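Beta-xylosidase (Uncultured organism, PDB 4MLG) probably releases xylose from the non-reducing ends of short beta-xylan fragments by hydrolysis, as a calcium-containing beta-propeller glycosidase of family 43. Local coordinates at residues Y6-D11 and H52-D57; H19-K24 and G93-Y98; V185-E190 and N253-F258. All blocks are in the same frame, centred on the assembly; numbering follows the deposited sequence.

Interaction 1. Residues Y6-D11 and H52-D57; sequences YLVPGD and HVFSMD
Val-8 lays a methyl over one face of the Phe-54 ring, while beside this pair Leu-7 meets the thioether end of Met-56. The Phe-54 side chain leaves strand 50-56 toward the 6-11 loop, and from CG outward its ring atoms meet Val-8. Val-8 CG2 lies 4.1 Å from Phe-54 CG and 3.8 Å from Phe-54 CD1. The approach is closest at Phe-54 CE1, 3.6 Å from Val-8 CG2, and Phe-54 CZ at the tip also receives Val-8 CG1 at 4.0 Å. This is a CH-pi contact: Val-8 CG2 sits 3.7 Å from the Phe-54 ring centroid and only 15° off the ring normal. Val-8 reaches it with CG1 anti to its backbone N (chi1 -175°), a rotation that turns both methyls to the ring.

The second pair meets at about a right angle. Met-56 bends at its last torsion, bringing CE to 3.7 Å from Leu-7 CD2, while SD lies near both leucine methyls. No hydrogen bond links the segments; the join is apolar and largely buried. Leu-7 also packs on Ile-27 of strand 24-32 and on Leu-303 and Val-305 of strand 302-308, while Phe-54 touches Met-13 of strand 12-14. The loop thus sets the sheet that pairs N-terminal strand 5-6 with C-terminal strand 302-308 against the sheet of strand 50-56, consistent with ring closure in beta-propellers.

Interaction 2. Residues H19-K24 and G93-Y98; sequences HVFNDK and GKYYMY
Phe-21 and Tyr-95 form a T-shaped (edge-to-face) aromatic pair between two sheets of the beta-propeller, the fold of family 43 glycosidases. Phe-21 stands at the end of strand 18-21, just where a two-residue hairpin with a type I' turn leads into strand 24-32. Tyr-95 comes from strand 94-102 of the next sheet along the chain.

The packed part is almost entirely this one pair. With CG anti to its carbonyl carbon (chi1 -64°), Tyr-95 carries its ring out from strand 94-102 and directs the CD1-CE1 edge at the face of Phe-21, with the centroids 4.8 Å apart and the planes at 77°. Tyr-95 CE1 is poised over the middle of the phenylalanine ring, so all six carbons of that ring lie at similar distances from it. The two side chains run past each other in opposite directions, which brings the phenol oxygen of Tyr-95 back toward the root of Phe-21, its OH lying 4.0 Å from Phe-21 CB. Phe-90 of strand 81-91 and Pro-118 touch both rings and extend the apolar cluster.

Toward the turn the contact thins out. Asn-22 is exposed, and its amide approaches the tyrosine only loosely: ND2 stays 4.1 Å from Tyr-95 OH, too far for a hydrogen bond, with the amide and ring planes 79° apart. Asn-22 and Asp-23 both take left-handed backbone angles, as a type I' turn requires. The hairpin is tied by its own backbone, Lys-24 N donating to Phe-21 O at 2.9 Å and Phe-21 N to Lys-24 O. Between the hairpin and strand 94-102, by contrast, no hydrogen bond is made, and the nearest approach is carbon to carbon, Tyr-95 CE1 to Phe-21 CG at 3.5 Å.

Interaction 3. Residues V185-E190 and N253-F258; sequences VVRLRE and NPYGPF
Tyr-255 extends its ring along strand 184-188, passing Val-185 and ending over the base of Arg-187. With CG anti to its carbonyl carbon (chi1 -71°), the tyrosine reaches from the 253-258 loop until its OH lies 3.4 Å from Arg-187 CB. The arginine chain starts out extended and then bends at chi3. Its guanidinium is turned 66° from the phenol ring and has the phenol oxygen near its plane, at its edge. No hydrogen bond joins the two: Tyr-255 OH is instead bonded to Glu-197, which also makes a weak bond with Arg-187 N.

Val-185 approaches the ring obliquely, and its CG2 packs 3.9 Å from Pro-254 O, a carbonyl whose hydrogen bond comes from Tyr-150 OH. The loop is shaped by an Asx turn in which Tyr-255 N donates to Asn-253 OD1 at 3.0 Å, from well above the carbonyl plane.

The loop connects propeller strands 246-251 and 258-265 and packs its side chains against their neighbours. Tyr-255 meets the Tyr-148 ring at about 90° and packs on Arg-200 of strand 200-205; Pro-254 touches Tyr-148 of strand 147-151 and Tyr-234 of strand 233-239.

Overall arrangement
All three contacts join neighbouring parts of the beta-propeller by side chains, without a direct hydrogen bond between segments. Interaction 1 is the most buried and purely apolar. Interaction 2 is aromatic and fades into an exposed turn, whereas interaction 3 mixes apolar contact with a phenol bonded to Glu-197 and an arginine whose ion pair with Glu-146 is long and weak. Interactions 1 and 2 share the sheet of strands 18-21, 24-32 and 50-56, and the salt bridge of Lys-24 NZ with Asp-57 OD1 connects them. Interaction 2 touches interaction 3 through Tyr-98 and Leu-188. Interactions 1 and 3, with centres about 31 Å apart, lie on opposite sides of the chain's centre.

Interaction 1. Residues Y6-D11 and H52-D57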
loop_
_atom_site.group_PDB
_atom_site.type_symbol
_atom_site.label_atom_id
_atom_site.label_comp_id
_atom_site.label_asym_id
_atom_site.label_seq_id
_atom_site.Cartn_x
_atom_site.Cartn_y
_atom_site.Cartn_z
ATOM N N TYR A 6 -21.153 13.955 29.608
ATOM C CA TYR A 6 -20.328 14.490 28.531
ATOM C C TYR A 6 -19.041 15.076 29.106
ATOM O O TYR A 6 -19.078 15.872 30.043
ATOM C CB TYR A 6 -21.094 15.547 27.733
ATOM C CG TYR A 6 -22.167 14.974 26.833
ATOM C CD1 TYR A 6 -21.865 14.559 25.543
ATOM C CD2 TYR A 6 -23.478 14.846 27.273
ATOM C CE1 TYR A 6 -22.839 14.033 24.714
ATOM C CE2 TYR A 6 -24.461 14.320 26.451
ATOM C CZ TYR A 6 -24.133 13.915 25.172
ATOM O OH TYR A 6 -25.103 13.392 24.347
ATOM N N LEU A 7 -17.907 14.678 28.539
ATOM C CA LEU A 7 -16.608 15.037 29.100
ATOM C C LEU A 7 -15.998 16.291 28.476
ATOM O O LEU A 7 -15.470 17.147 29.185
ATOM C CB LEU A 7 -15.638 13.860 28.978
ATOM C CG LEU A 7 -16.113 12.561 29.629
ATOM C CD1 LEU A 7 -15.114 11.443 29.392
ATOM C CD2 LEU A 7 -16.343 12.772 31.115
ATOM N N VAL A 8 -16.060 16.394 27.153
ATOM C CA VAL A 8 -15.498 17.547 26.455
ATOM C C VAL A 8 -16.568 18.291 25.658
ATOM O O VAL A 8 -16.839 17.953 24.505
ATOM C CB VAL A 8 -14.348 17.142 25.516
ATOM C CG1 VAL A 8 -13.706 18.378 24.902
ATOM C CG2 VAL A 8 -13.313 16.325 26.271
ATOM N N PRO A 9 -17.183 19.308 26.281
ATOM C CA PRO A 9 -18.247 20.108 25.663
ATOM C C PRO A 9 -17.707 21.151 24.687
ATOM O O PRO A 9 -18.426 21.570 23.780
ATOM C CB PRO A 9 -18.899 20.813 26.863
ATOM C CG PRO A 9 -18.349 20.131 28.090
ATOM C CD PRO A 9 -16.994 19.658 27.696
ATOM N N GLY A 10 -16.456 21.562 24.875
ATOM C CA GLY A 10 -15.870 22.626 24.078
ATOM C C GLY A 10 -15.502 22.244 22.655
ATOM O O GLY A 10 -15.467 23.099 21.768
ATOM N N ASP A 11 -15.225 20.963 22.432
ATOM C CA ASP A 11 -14.804 20.498 21.114
ATOM C C ASP A 11 -15.500 19.189 20.749
ATOM O O ASP A 11 -16.186 18.591 21.576
ATOM C CB ASP A 11 -13.284 20.315 21.080
ATOM C CG ASP A 11 -12.680 20.682 19.737
ATOM O OD1 ASP A 11 -13.386 20.573 18.712
ATOM O OD2 ASP A 11 -11.498 21.084 19.708
ATOM N N HIS A 52 -5.937 14.705 20.119
ATOM C CA HIS A 52 -5.804 15.293 21.445
ATOM C C HIS A 52 -5.725 14.168 22.475
ATOM O O HIS A 52 -6.036 13.016 22.168
ATOM C CB HIS A 52 -6.989 16.208 21.760
ATOM C CG HIS A 52 -6.948 17.524 21.046
ATOM N ND1 HIS A 52 -6.750 18.721 21.702
ATOM C CD2 HIS A 52 -7.089 17.834 19.735
ATOM C CE1 HIS A 52 -6.766 19.709 20.826
ATOM N NE2 HIS A 52 -6.970 19.198 19.626
ATOM N N VAL A 53 -5.304 14.498 23.691
ATOM C CA VAL A 53 -5.251 13.519 24.772
ATOM C C VAL A 53 -5.882 14.071 26.045
ATOM O O VAL A 53 -5.447 15.096 26.571
ATOM C CB VAL A 53 -3.805 13.066 25.071
ATOM C CG1 VAL A 53 -3.758 12.235 26.344
ATOM C CG2 VAL A 53 -3.239 12.279 23.903
ATOM N N PHE A 54 -6.912 13.389 26.537
ATOM C CA PHE A 54 -7.600 13.815 27.749
ATOM C C PHE A 54 -7.330 12.857 28.906
ATOM O O PHE A 54 -7.163 11.654 28.701
ATOM C CB PHE A 54 -9.104 13.933 27.500
ATOM C CG PHE A 54 -9.464 14.891 26.399
ATOM C CD1 PHE A 54 -9.559 16.250 26.647
ATOM C CD2 PHE A 54 -9.710 14.431 25.115
ATOM C CE1 PHE A 54 -9.890 17.133 25.637
ATOM C CE2 PHE A 54 -10.040 15.309 24.102
ATOM C CZ PHE A 54 -10.131 16.661 24.362
ATOM N N SER A 55 -7.286 13.396 30.121
ATOM C CA SER A 55 -7.048 12.582 31.308
ATOM C C SER A 55 -7.961 12.992 32.459
ATOM O O SER A 55 -8.310 14.164 32.600
ATOM C CB SER A 55 -5.583 12.674 31.740
ATOM O OG SER A 55 -5.224 14.010 32.045
ATOM N N MET A 56 -8.348 12.016 33.277
ATOM C CA MET A 56 -9.221 12.274 34.415
ATOM C C MET A 56 -8.683 11.610 35.678
ATOM O O MET A 56 -7.884 10.678 35.607
ATOM C CB MET A 56 -10.636 11.759 34.136
ATOM C CG MET A 56 -11.209 12.184 32.797
ATOM S SD MET A 56 -12.878 11.560 32.531
ATOM C CE MET A 56 -13.771 12.449 33.802
ATOM N N ASP A 57 -9.128 12.098 36.831
ATOM C CA ASP A 57 -8.811 11.470 38.107
ATOM C C ASP A 57 -10.061 10.804 38.670
ATOM O O ASP A 57 -9.979 9.825 39.411
ATOM C CB ASP A 57 -8.261 12.497 39.098
ATOM C CG ASP A 57 -6.800 12.820 38.851
ATOM O OD1 ASP A 57 -6.037 11.890 38.513
ATOM O OD2 ASP A 57 -6.415 13.999 38.996
#

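Interaction 2. Residues H19-K24 and G93-Y98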
loop_
_atom_site.group_PDB
_atom_site.type_symbol
_atom_site.label_atom_id
_atom_site.label_comp_id
_atom_site.label_asym_id
_atom_site.label_seq_id
_atom_site.Cartn_x
_atom_site.Cartn_y
_atom_site.Cartn_z
ATOM N N HIS A 19 -7.730 4.199 28.680
ATOM C CA HIS A 19 -6.748 3.337 29.323
ATOM C C HIS A 19 -6.397 3.895 30.693
ATOM O O HIS A 19 -6.539 5.094 30.938
ATOM C CB HIS A 19 -5.479 3.237 28.474
ATOM C CG HIS A 19 -5.674 2.527 27.172
ATOM N ND1 HIS A 19 -5.280 1.222 26.970
ATOM C CD2 HIS A 19 -6.219 2.940 26.004
ATOM C CE1 HIS A 19 -5.575 0.862 25.734
ATOM N NE2 HIS A 19 -6.146 1.886 25.127
ATOM N N VAL A 20 -5.932 3.026 31.582
ATOM C CA VAL A 20 -5.528 3.449 32.915
ATOM C C VAL A 20 -4.009 3.455 33.051
ATOM O O VAL A 20 -3.372 2.401 33.094
ATOM C CB VAL A 20 -6.135 2.548 34.005
ATOM C CG1 VAL A 20 -5.794 3.090 35.382
ATOM C CG2 VAL A 20 -7.640 2.452 33.827
ATOM N N PHE A 21 -3.437 4.652 33.116
ATOM C CA PHE A 21 -1.996 4.814 33.253
ATOM C C PHE A 21 -1.684 5.636 34.497
ATOM O O PHE A 21 -2.229 6.725 34.675
ATOM C CB PHE A 21 -1.421 5.509 32.018
ATOM C CG PHE A 21 -1.574 4.719 30.749
ATOM C CD1 PHE A 21 -1.329 3.355 30.730
ATOM C CD2 PHE A 21 -1.968 5.341 29.575
ATOM C CE1 PHE A 21 -1.469 2.626 29.560
ATOM C CE2 PHE A 21 -2.110 4.618 28.404
ATOM C CZ PHE A 21 -1.860 3.260 28.396
ATOM N N ASN A 22 -0.808 5.110 35.350
ATOM C CA ASN A 22 -0.403 5.793 36.577
ATOM C C ASN A 22 -1.587 6.185 37.458
ATOM O O ASN A 22 -1.649 7.308 37.961
ATOM C CB ASN A 22 0.446 7.030 36.258
ATOM C CG ASN A 22 1.738 6.684 35.540
ATOM O OD1 ASN A 22 2.326 5.627 35.771
ATOM N ND2 ASN A 22 2.188 7.577 34.665
ATOM N N ASP A 23 -2.525 5.253 37.623
ATOM C CA ASP A 23 -3.747 5.473 38.401
ATOM C C ASP A 23 -4.599 6.624 37.865
ATOM O O ASP A 23 -5.468 7.147 38.563
ATOM C CB ASP A 23 -3.431 5.675 39.885
ATOM C CG ASP A 23 -2.748 4.473 40.501
ATOM O OD1 ASP A 23 -2.776 3.390 39.876
ATOM O OD2 ASP A 23 -2.189 4.607 41.608
ATOM N N LYS A 24 -4.338 7.006 36.619
ATOM C CA LYS A 24 -5.113 8.032 35.936
ATOM C C LYS A 24 -5.763 7.419 34.705
ATOM O O LYS A 24 -5.217 6.497 34.103
ATOM C CB LYS A 24 -4.212 9.195 35.516
ATOM C CG LYS A 24 -3.933 10.210 36.611
ATOM C CD LYS A 24 -2.955 11.269 36.127
ATOM C CE LYS A 24 -3.194 12.603 36.815
ATOM N NZ LYS A 24 -4.514 13.183 36.439
ATOM N N GLY A 93 8.410 0.442 28.885
ATOM C CA GLY A 93 8.540 1.759 29.482
ATOM C C GLY A 93 8.136 2.886 28.549
ATOM O O GLY A 93 8.331 4.060 28.865
ATOM N N LYS A 94 7.572 2.536 27.397
ATOM C CA LYS A 94 7.145 3.540 26.428
ATOM C C LYS A 94 5.694 3.340 25.998
ATOM O O LYS A 94 5.121 2.267 26.184
ATOM C CB LYS A 94 8.069 3.536 25.207
ATOM C CG LYS A 94 9.490 3.983 25.507
ATOM C CD LYS A 94 10.357 3.962 24.259
ATOM C CE LYS A 94 10.501 2.553 23.710
ATOM N NZ LYS A 94 11.137 1.630 24.692
ATOM N N TYR A 95 5.107 4.385 25.422
ATOM C CA TYR A 95 3.721 4.334 24.967
ATOM C C TYR A 95 3.648 4.348 23.443
ATOM O O TYR A 95 4.129 5.279 22.795
ATOM C CB TYR A 95 2.920 5.498 25.555
ATOM C CG TYR A 95 2.794 5.460 27.064
ATOM C CD1 TYR A 95 1.649 4.958 27.673
ATOM C CD2 TYR A 95 3.817 5.925 27.879
ATOM C CE1 TYR A 95 1.528 4.922 29.052
ATOM C CE2 TYR A 95 3.707 5.890 29.256
ATOM C CZ TYR A 95 2.560 5.391 29.837
ATOM O OH TYR A 95 2.450 5.358 31.210
ATOM N N TYR A 96 3.047 3.306 22.878
ATOM C CA TYR A 96 2.953 3.166 21.431
ATOM C C TYR A 96 1.554 3.501 20.931
ATOM O O TYR A 96 0.590 2.798 21.236
ATOM C CB TYR A 96 3.328 1.744 21.010
ATOM C CG TYR A 96 4.760 1.369 21.326
ATOM C CD1 TYR A 96 5.769 1.563 20.393
ATOM C CD2 TYR A 96 5.101 0.822 22.556
ATOM C CE1 TYR A 96 7.077 1.224 20.675
ATOM C CE2 TYR A 96 6.408 0.480 22.848
ATOM C CZ TYR A 96 7.392 0.683 21.903
ATOM O OH TYR A 96 8.697 0.345 22.183
ATOM N N MET A 97 1.446 4.582 20.165
ATOM C CA MET A 97 0.170 4.968 19.574
ATOM C C MET A 97 0.020 4.384 18.175
ATOM O O MET A 97 0.878 4.584 17.315
ATOM C CB MET A 97 0.033 6.490 19.516
ATOM C CG MET A 97 -1.195 6.961 18.755
ATOM S SD MET A 97 -1.347 8.755 18.703
ATOM C CE MET A 97 -1.548 9.133 20.441
ATOM N N TYR A 98 -1.070 3.659 17.951
ATOM C CA TYR A 98 -1.331 3.062 16.648
ATOM C C TYR A 98 -2.472 3.785 15.942
ATOM O O TYR A 98 -3.630 3.687 16.347
ATOM C CB TYR A 98 -1.640 1.571 16.791
ATOM C CG TYR A 98 -0.463 0.758 17.282
ATOM C CD1 TYR A 98 0.354 0.078 16.391
ATOM C CD2 TYR A 98 -0.162 0.679 18.636
ATOM C CE1 TYR A 98 1.430 -0.666 16.833
ATOM C CE2 TYR A 98 0.913 -0.062 19.087
ATOM C CZ TYR A 98 1.705 -0.731 18.182
ATOM O OH TYR A 98 2.777 -1.468 18.625
#

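Interaction 3. Residues V185-E190 and N253-F258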
loop_
_atom_site.group_PDB
_atom_site.type_symbol
_atom_site.label_atom_id
_atom_site.label_comp_id
_atom_site.label_asym_id
_atom_site.label_seq_id
_atom_site.Cartn_x
_atom_site.Cartn_y
_atom_site.Cartn_z
ATOM N N VAL A 185 -6.903 -10.139 13.519
ATOM C CA VAL A 185 -6.078 -10.185 14.719
ATOM C C VAL A 185 -4.636 -10.515 14.338
ATOM O O VAL A 185 -4.391 -11.381 13.497
ATOM C CB VAL A 185 -6.612 -11.221 15.736
ATOM C CG1 VAL A 185 -6.855 -12.564 15.060
ATOM C CG2 VAL A 185 -5.660 -11.368 16.913
ATOM N N VAL A 186 -3.685 -9.810 14.939
ATOM C CA VAL A 186 -2.276 -10.060 14.670
ATOM C C VAL A 186 -1.425 -9.772 15.907
ATOM O O VAL A 186 -1.669 -8.804 16.631
ATOM C CB VAL A 186 -1.775 -9.245 13.448
ATOM C CG1 VAL A 186 -1.922 -7.751 13.692
ATOM C CG2 VAL A 186 -0.333 -9.604 13.112
ATOM N N ARG A 187 -0.445 -10.633 16.162
ATOM C CA ARG A 187 0.451 -10.445 17.294
ATOM C C ARG A 187 1.590 -9.501 16.921
ATOM O O ARG A 187 2.207 -9.643 15.866
ATOM C CB ARG A 187 1.006 -11.787 17.778
ATOM C CG ARG A 187 1.923 -11.684 18.989
ATOM C CD ARG A 187 2.376 -13.055 19.480
ATOM N NE ARG A 187 3.143 -13.783 18.472
ATOM C CZ ARG A 187 4.464 -13.714 18.343
ATOM N NH1 ARG A 187 5.175 -12.945 19.157
ATOM N NH2 ARG A 187 5.077 -14.413 17.397
ATOM N N LEU A 188 1.856 -8.530 17.789
ATOM C CA LEU A 188 2.947 -7.589 17.576
ATOM C C LEU A 188 4.235 -8.119 18.194
ATOM O O LEU A 188 4.208 -8.754 19.248
ATOM C CB LEU A 188 2.603 -6.228 18.184
ATOM C CG LEU A 188 1.444 -5.461 17.550
ATOM C CD1 LEU A 188 1.043 -4.286 18.424
ATOM C CD2 LEU A 188 1.824 -4.987 16.156
ATOM N N ARG A 189 5.361 -7.862 17.537
ATOM C CA ARG A 189 6.655 -8.237 18.095
ATOM C C ARG A 189 7.034 -7.262 19.208
ATOM O O ARG A 189 6.379 -6.236 19.388
ATOM C CB ARG A 189 7.731 -8.299 17.009
ATOM C CG ARG A 189 7.932 -7.008 16.240
ATOM C CD ARG A 189 9.026 -7.157 15.190
ATOM N NE ARG A 189 9.601 -5.868 14.816
ATOM C CZ ARG A 189 10.383 -5.671 13.759
ATOM N NH1 ARG A 189 10.681 -6.681 12.953
ATOM N NH2 ARG A 189 10.859 -4.461 13.503
ATOM N N GLU A 190 8.092 -7.582 19.947
ATOM C CA GLU A 190 8.392 -6.888 21.199
ATOM C C GLU A 190 8.698 -5.393 21.064
ATOM O O GLU A 190 8.363 -4.609 21.952
ATOM C CB GLU A 190 9.516 -7.600 21.956
ATOM C CG GLU A 190 9.579 -7.241 23.435
ATOM C CD GLU A 190 10.368 -8.249 24.247
ATOM O OE1 GLU A 190 11.111 -9.051 23.643
ATOM O OE2 GLU A 190 10.239 -8.243 25.490
ATOM N N ASN A 253 -9.579 -17.138 24.520
ATOM C CA ASN A 253 -8.225 -16.790 24.096
ATOM C C ASN A 253 -8.238 -15.707 23.017
ATOM O O ASN A 253 -9.221 -15.571 22.290
ATOM C CB ASN A 253 -7.478 -18.040 23.617
ATOM C CG ASN A 253 -7.959 -18.530 22.268
ATOM O OD1 ASN A 253 -7.361 -18.226 21.237
ATOM N ND2 ASN A 253 -9.041 -19.300 22.269
ATOM N N PRO A 254 -7.148 -14.926 22.915
ATOM C CA PRO A 254 -7.079 -13.803 21.971
ATOM C C PRO A 254 -7.260 -14.192 20.503
ATOM O O PRO A 254 -7.603 -13.332 19.690
ATOM C CB PRO A 254 -5.669 -13.235 22.196
ATOM C CG PRO A 254 -4.916 -14.315 22.908
ATOM C CD PRO A 254 -5.936 -15.005 23.749
ATOM N N TYR A 255 -7.034 -15.459 20.171
ATOM C CA TYR A 255 -7.187 -15.925 18.796
ATOM C C TYR A 255 -8.528 -16.613 18.572
ATOM O O TYR A 255 -9.265 -16.263 17.651
ATOM C CB TYR A 255 -6.062 -16.893 18.423
ATOM C CG TYR A 255 -4.703 -16.253 18.261
ATOM C CD1 TYR A 255 -4.377 -15.553 17.107
ATOM C CD2 TYR A 255 -3.736 -16.368 19.252
ATOM C CE1 TYR A 255 -3.133 -14.974 16.950
ATOM C CE2 TYR A 255 -2.489 -15.795 19.103
ATOM C CZ TYR A 255 -2.193 -15.098 17.950
ATOM O OH TYR A 255 -0.953 -14.524 17.801
ATOM N N GLY A 256 -8.823 -17.596 19.421
ATOM C CA GLY A 256 -9.984 -18.461 19.274
ATOM C C GLY A 256 -11.285 -17.748 18.975
ATOM O O GLY A 256 -11.477 -16.606 19.391
ATOM N N PRO A 257 -12.186 -18.423 18.244
ATOM C CA PRO A 257 -13.462 -17.859 17.792
ATOM C C PRO A 257 -14.271 -17.263 18.937
ATOM O O PRO A 257 -14.288 -17.815 20.036
ATOM C CB PRO A 257 -14.187 -19.072 17.209
ATOM C CG PRO A 257 -13.096 -19.967 16.758
ATOM C CD PRO A 257 -12.003 -19.806 17.773
ATOM N N PHE A 258 -14.921 -16.134 18.674
ATOM C CA PHE A 258 -15.762 -15.482 19.668
ATOM C C PHE A 258 -17.237 -15.676 19.348
ATOM O O PHE A 258 -17.673 -15.451 18.220
ATOM C CB PHE A 258 -15.427 -13.992 19.762
ATOM C CG PHE A 258 -14.228 -13.696 20.614
ATOM C CD1 PHE A 258 -14.376 -13.132 21.870
ATOM C CD2 PHE A 258 -12.952 -13.993 20.164
ATOM C CE1 PHE A 258 -13.274 -12.864 22.659
ATOM C CE2 PHE A 258 -11.845 -13.728 20.949
ATOM C CZ PHE A 258 -12.007 -13.164 22.198
#